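Local coordinates for protein dienelactone hydrolase (Anabaena variabilis, PDB 2O2G) that probably acts as a hydrolase of the dienelactone hydrolase family, built on the alpha/beta-hydrolase fold, at residues A141-P153 and L164-N178. Residues are numbered along the deposited sequence; the frame is centred on the assembly and turned at random.
Sequences AVVSRGGRPDLAP and LLIVGGYDLPVIAMN. With SO4 (sulfate ion), chain B.
Val143 packs against Leu164 and Ile166 where strands 139-145 and 163-168 run parallel, side by side in the central sheet of an alpha/beta-hydrolase fold. Four backbone hydrogen bonds form the ladder, from Leu164 N to Val142 O (2.9 Å) at one end to Gly146 N to Ile166 O (2.7 Å) at the other. On the sheet face covered by helix 206-221, Leu164 and Val143 lie side by side, while Ile166 CD1 packs against Val143 CG1 at 3.6 Å. Arg145, on the same face, turns its guanidinium edge to a sulfate ion, probably from the crystallisation liquor, and also bonds Ser122 OG of the presumed nucleophile elbow. Just past the partner strand, Asp171 accepts from His199 ND1, consistent with the acid of a Ser-His-Asp triad.

Beyond the strands, helix 172-184 meets the loop that follows Arg145. Met177, present as selenomethionine, buries more surface in the contact than any other residue (88 Å²); its CB and CG lie against paired Arg148 and Asp150, with CG 3.5 Å from Arg148 NH2. Arg148 NE donates to the syn lone pair of Asp150 OD1 (3.1 Å), while Leu151 CD1 covers one guanidinium face. Val174 brings CG2 to Arg148 CD, and a chi1 of 172° stands its CG1 anti to the backbone N, 3.1 Å from Gly147 O. Asn178 spends its ND2 on two carbonyls, Gly147 O across the contact and Val174 O one helical turn back; both oxygens lie near the amide plane, which should hold its rotation. Asn178 OD1 lies 2.6 Å from a water that accepts from Gly147 N.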
# COMPACT_ATOMS: atom_id res chain seq x y z
N ALA A 141 0.86 -0.73 -10.29
CA ALA A 141 1.78 -1.56 -9.52
C ALA A 141 1.30 -1.73 -8.09
O ALA A 141 0.63 -0.87 -7.53
CB ALA A 141 3.24 -0.97 -9.52
N VAL A 142 1.64 -2.87 -7.51
CA VAL A 142 1.29 -3.16 -6.12
C VAL A 142 2.47 -3.87 -5.46
O VAL A 142 3.09 -4.73 -6.05
CB VAL A 142 0.03 -4.06 -5.99
CG1 VAL A 142 -0.22 -4.47 -4.50
CG2 VAL A 142 -1.21 -3.39 -6.57
N VAL A 143 2.77 -3.48 -4.23
CA VAL A 143 3.77 -4.14 -3.40
C VAL A 143 3.02 -4.50 -2.10
O VAL A 143 2.35 -3.65 -1.51
CB VAL A 143 4.97 -3.26 -3.07
CG1 VAL A 143 5.92 -3.96 -2.09
CG2 VAL A 143 5.70 -2.87 -4.31
N SER A 144 3.12 -5.76 -1.68
CA SER A 144 2.50 -6.23 -0.46
C SER A 144 3.60 -6.60 0.52
O SER A 144 4.44 -7.44 0.19
CB SER A 144 1.59 -7.42 -0.73
OG SER A 144 1.27 -8.01 0.51
N ARG A 145 3.66 -5.90 1.66
CA ARG A 145 4.69 -6.16 2.69
C ARG A 145 4.14 -7.04 3.80
O ARG A 145 3.33 -6.58 4.63
CB ARG A 145 5.22 -4.86 3.28
CG ARG A 145 6.40 -5.02 4.26
CD ARG A 145 6.32 -3.98 5.34
NE ARG A 145 5.26 -4.33 6.29
CZ ARG A 145 4.78 -3.53 7.23
NH1 ARG A 145 5.17 -2.26 7.30
NH2 ARG A 145 3.85 -3.98 8.04
N GLY A 146 4.55 -8.30 3.81
CA GLY A 146 4.11 -9.24 4.85
C GLY A 146 2.61 -9.37 4.94
O GLY A 146 2.06 -9.39 6.04
N GLY A 147 1.93 -9.49 3.81
CA GLY A 147 0.49 -9.60 3.80
C GLY A 147 -0.06 -11.03 3.77
O GLY A 147 0.68 -12.00 3.79
N ARG A 148 -1.38 -11.11 3.74
CA ARG A 148 -2.11 -12.39 3.57
C ARG A 148 -3.01 -12.22 2.33
O ARG A 148 -4.23 -12.17 2.45
CB ARG A 148 -2.93 -12.80 4.81
CG ARG A 148 -2.10 -13.19 6.02
CD ARG A 148 -1.27 -14.47 5.79
NE ARG A 148 -2.11 -15.57 5.33
CZ ARG A 148 -2.90 -16.29 6.11
NH1 ARG A 148 -2.95 -16.06 7.41
NH2 ARG A 148 -3.63 -17.26 5.60
N PRO A 149 -2.38 -12.10 1.14
CA PRO A 149 -3.08 -11.98 -0.16
C PRO A 149 -3.92 -13.20 -0.45
O PRO A 149 -4.96 -13.12 -1.09
CB PRO A 149 -1.91 -11.92 -1.15
CG PRO A 149 -0.79 -12.61 -0.45
CD PRO A 149 -0.92 -12.13 0.94
N ASP A 150 -3.47 -14.36 0.02
CA ASP A 150 -4.20 -15.60 -0.19
C ASP A 150 -5.62 -15.49 0.36
O ASP A 150 -6.49 -16.26 -0.05
CB ASP A 150 -3.50 -16.73 0.53
CG ASP A 150 -3.33 -16.43 1.99
OD1 ASP A 150 -2.62 -15.43 2.32
OD2 ASP A 150 -3.94 -17.17 2.80
N LEU A 151 -5.85 -14.56 1.28
CA LEU A 151 -7.18 -14.38 1.85
C LEU A 151 -8.08 -13.42 1.06
O LEU A 151 -9.10 -12.98 1.57
CB LEU A 151 -7.07 -13.97 3.32
CG LEU A 151 -6.34 -14.96 4.25
CD1 LEU A 151 -6.33 -14.36 5.65
CD2 LEU A 151 -6.98 -16.34 4.23
N ALA A 152 -7.72 -13.15 -0.19
CA ALA A 152 -8.50 -12.30 -1.12
C ALA A 152 -8.53 -13.07 -2.45
O ALA A 152 -8.18 -12.51 -3.48
CB ALA A 152 -7.81 -10.98 -1.31
N PRO A 153 -8.96 -14.34 -2.42
CA PRO A 153 -8.79 -15.18 -3.60
C PRO A 153 -9.60 -14.83 -4.82
O PRO A 153 -9.18 -15.16 -5.92
CB PRO A 153 -9.20 -16.57 -3.09
CG PRO A 153 -10.21 -16.29 -2.04
CD PRO A 153 -9.67 -15.08 -1.35
N LEU A 164 4.42 -7.30 -6.45
CA LEU A 164 5.56 -7.79 -5.75
C LEU A 164 5.14 -8.11 -4.32
O LEU A 164 4.73 -7.22 -3.54
CB LEU A 164 6.64 -6.70 -5.71
CG LEU A 164 7.85 -6.94 -4.83
CD1 LEU A 164 8.58 -8.22 -5.23
CD2 LEU A 164 8.76 -5.70 -4.93
N LEU A 165 5.24 -9.37 -3.98
CA LEU A 165 4.95 -9.84 -2.63
C LEU A 165 6.30 -9.95 -1.85
O LEU A 165 7.26 -10.57 -2.31
CB LEU A 165 4.24 -11.19 -2.73
CG LEU A 165 2.93 -11.27 -3.52
CD1 LEU A 165 2.35 -12.68 -3.47
CD2 LEU A 165 1.89 -10.32 -3.00
N ILE A 166 6.39 -9.28 -0.71
CA ILE A 166 7.59 -9.31 0.08
C ILE A 166 7.25 -9.93 1.40
O ILE A 166 6.30 -9.46 2.07
CB ILE A 166 8.16 -7.87 0.37
CG1 ILE A 166 8.50 -7.10 -0.91
CG2 ILE A 166 9.46 -7.98 1.20
CD1 ILE A 166 8.80 -5.57 -0.68
N VAL A 167 8.05 -10.90 1.83
CA VAL A 167 7.84 -11.51 3.14
C VAL A 167 9.15 -11.69 3.89
O VAL A 167 10.21 -11.78 3.30
CB VAL A 167 7.14 -12.91 2.99
CG1 VAL A 167 5.87 -12.77 2.19
CG2 VAL A 167 8.03 -13.89 2.25
N GLY A 168 9.05 -11.77 5.21
CA GLY A 168 10.22 -12.05 6.05
C GLY A 168 10.44 -13.55 6.16
O GLY A 168 9.49 -14.32 6.29
N GLY A 169 11.71 -13.96 6.07
CA GLY A 169 12.09 -15.36 6.14
C GLY A 169 11.69 -16.09 7.42
O GLY A 169 11.51 -17.31 7.40
N TYR A 170 11.62 -15.37 8.54
CA TYR A 170 11.19 -15.97 9.81
C TYR A 170 9.66 -16.04 9.92
O TYR A 170 9.14 -16.70 10.82
CB TYR A 170 11.68 -15.17 11.02
CG TYR A 170 13.17 -15.13 11.33
CD1 TYR A 170 13.98 -16.22 11.13
CD2 TYR A 170 13.72 -14.02 11.94
CE1 TYR A 170 15.34 -16.18 11.44
CE2 TYR A 170 15.08 -13.96 12.24
CZ TYR A 170 15.89 -15.05 12.01
OH TYR A 170 17.24 -15.02 12.34
N ASP A 171 8.94 -15.33 9.05
CA ASP A 171 7.47 -15.25 9.09
C ASP A 171 6.92 -16.46 8.30
O ASP A 171 6.13 -16.30 7.39
CB ASP A 171 7.07 -13.90 8.46
CG ASP A 171 5.62 -13.46 8.76
OD1 ASP A 171 4.91 -14.14 9.56
OD2 ASP A 171 5.22 -12.40 8.20
N LEU A 172 7.34 -17.67 8.68
CA LEU A 172 7.04 -18.92 7.92
C LEU A 172 5.57 -19.17 7.53
O LEU A 172 5.30 -19.68 6.43
CB LEU A 172 7.64 -20.18 8.63
N PRO A 173 4.62 -18.83 8.42
CA PRO A 173 3.25 -19.09 7.96
C PRO A 173 2.86 -18.29 6.71
O PRO A 173 2.36 -18.85 5.71
CB PRO A 173 2.40 -18.65 9.17
CG PRO A 173 3.28 -17.70 9.98
CD PRO A 173 4.66 -18.23 9.78
N VAL A 174 3.14 -16.98 6.78
CA VAL A 174 2.82 -16.02 5.75
C VAL A 174 3.57 -16.32 4.44
O VAL A 174 3.08 -15.97 3.38
CB VAL A 174 3.13 -14.56 6.26
CG1 VAL A 174 2.99 -13.55 5.17
CG2 VAL A 174 2.20 -14.16 7.40
N ILE A 175 4.74 -16.96 4.51
CA ILE A 175 5.50 -17.27 3.29
C ILE A 175 4.71 -18.24 2.40
O ILE A 175 4.46 -17.95 1.24
CB ILE A 175 6.90 -17.87 3.58
CG1 ILE A 175 7.78 -16.89 4.37
CG2 ILE A 175 7.62 -18.24 2.26
CD1 ILE A 175 9.05 -17.54 4.94
N ALA A 176 4.29 -19.37 2.95
CA ALA A 176 3.55 -20.35 2.16
C ALA A 176 2.27 -19.76 1.58
O ALA A 176 1.88 -20.09 0.46
CB ALA A 176 3.25 -21.57 2.98
N MSE A 177 1.65 -18.82 2.30
CA MSE A 177 0.42 -18.22 1.86
C MSE A 177 0.67 -17.24 0.76
O MSE A 177 -0.16 -17.11 -0.13
CB MSE A 177 -0.35 -17.64 3.04
CG MSE A 177 -0.90 -18.72 3.97
SE MSE A 177 -2.05 -20.14 3.02
CE MSE A 177 -4.11 -19.75 3.13
N ASN A 178 1.83 -16.56 0.78
CA ASN A 178 2.21 -15.68 -0.32
C ASN A 178 2.58 -16.53 -1.56
O ASN A 178 2.27 -16.16 -2.69
CB ASN A 178 3.34 -14.73 0.07
CG ASN A 178 2.84 -13.47 0.77
OD1 ASN A 178 2.79 -12.40 0.17
ND2 ASN A 178 2.37 -13.62 2.00
S SO4 B . 2.06 -0.92 9.58
O1 SO4 B . 1.18 -0.20 8.68
O2 SO4 B . 1.88 -0.32 10.87
O3 SO4 B . 3.42 -0.63 9.17
O4 SO4 B . 1.81 -2.36 9.58
O HOH W 1 3.01 -9.93 1.10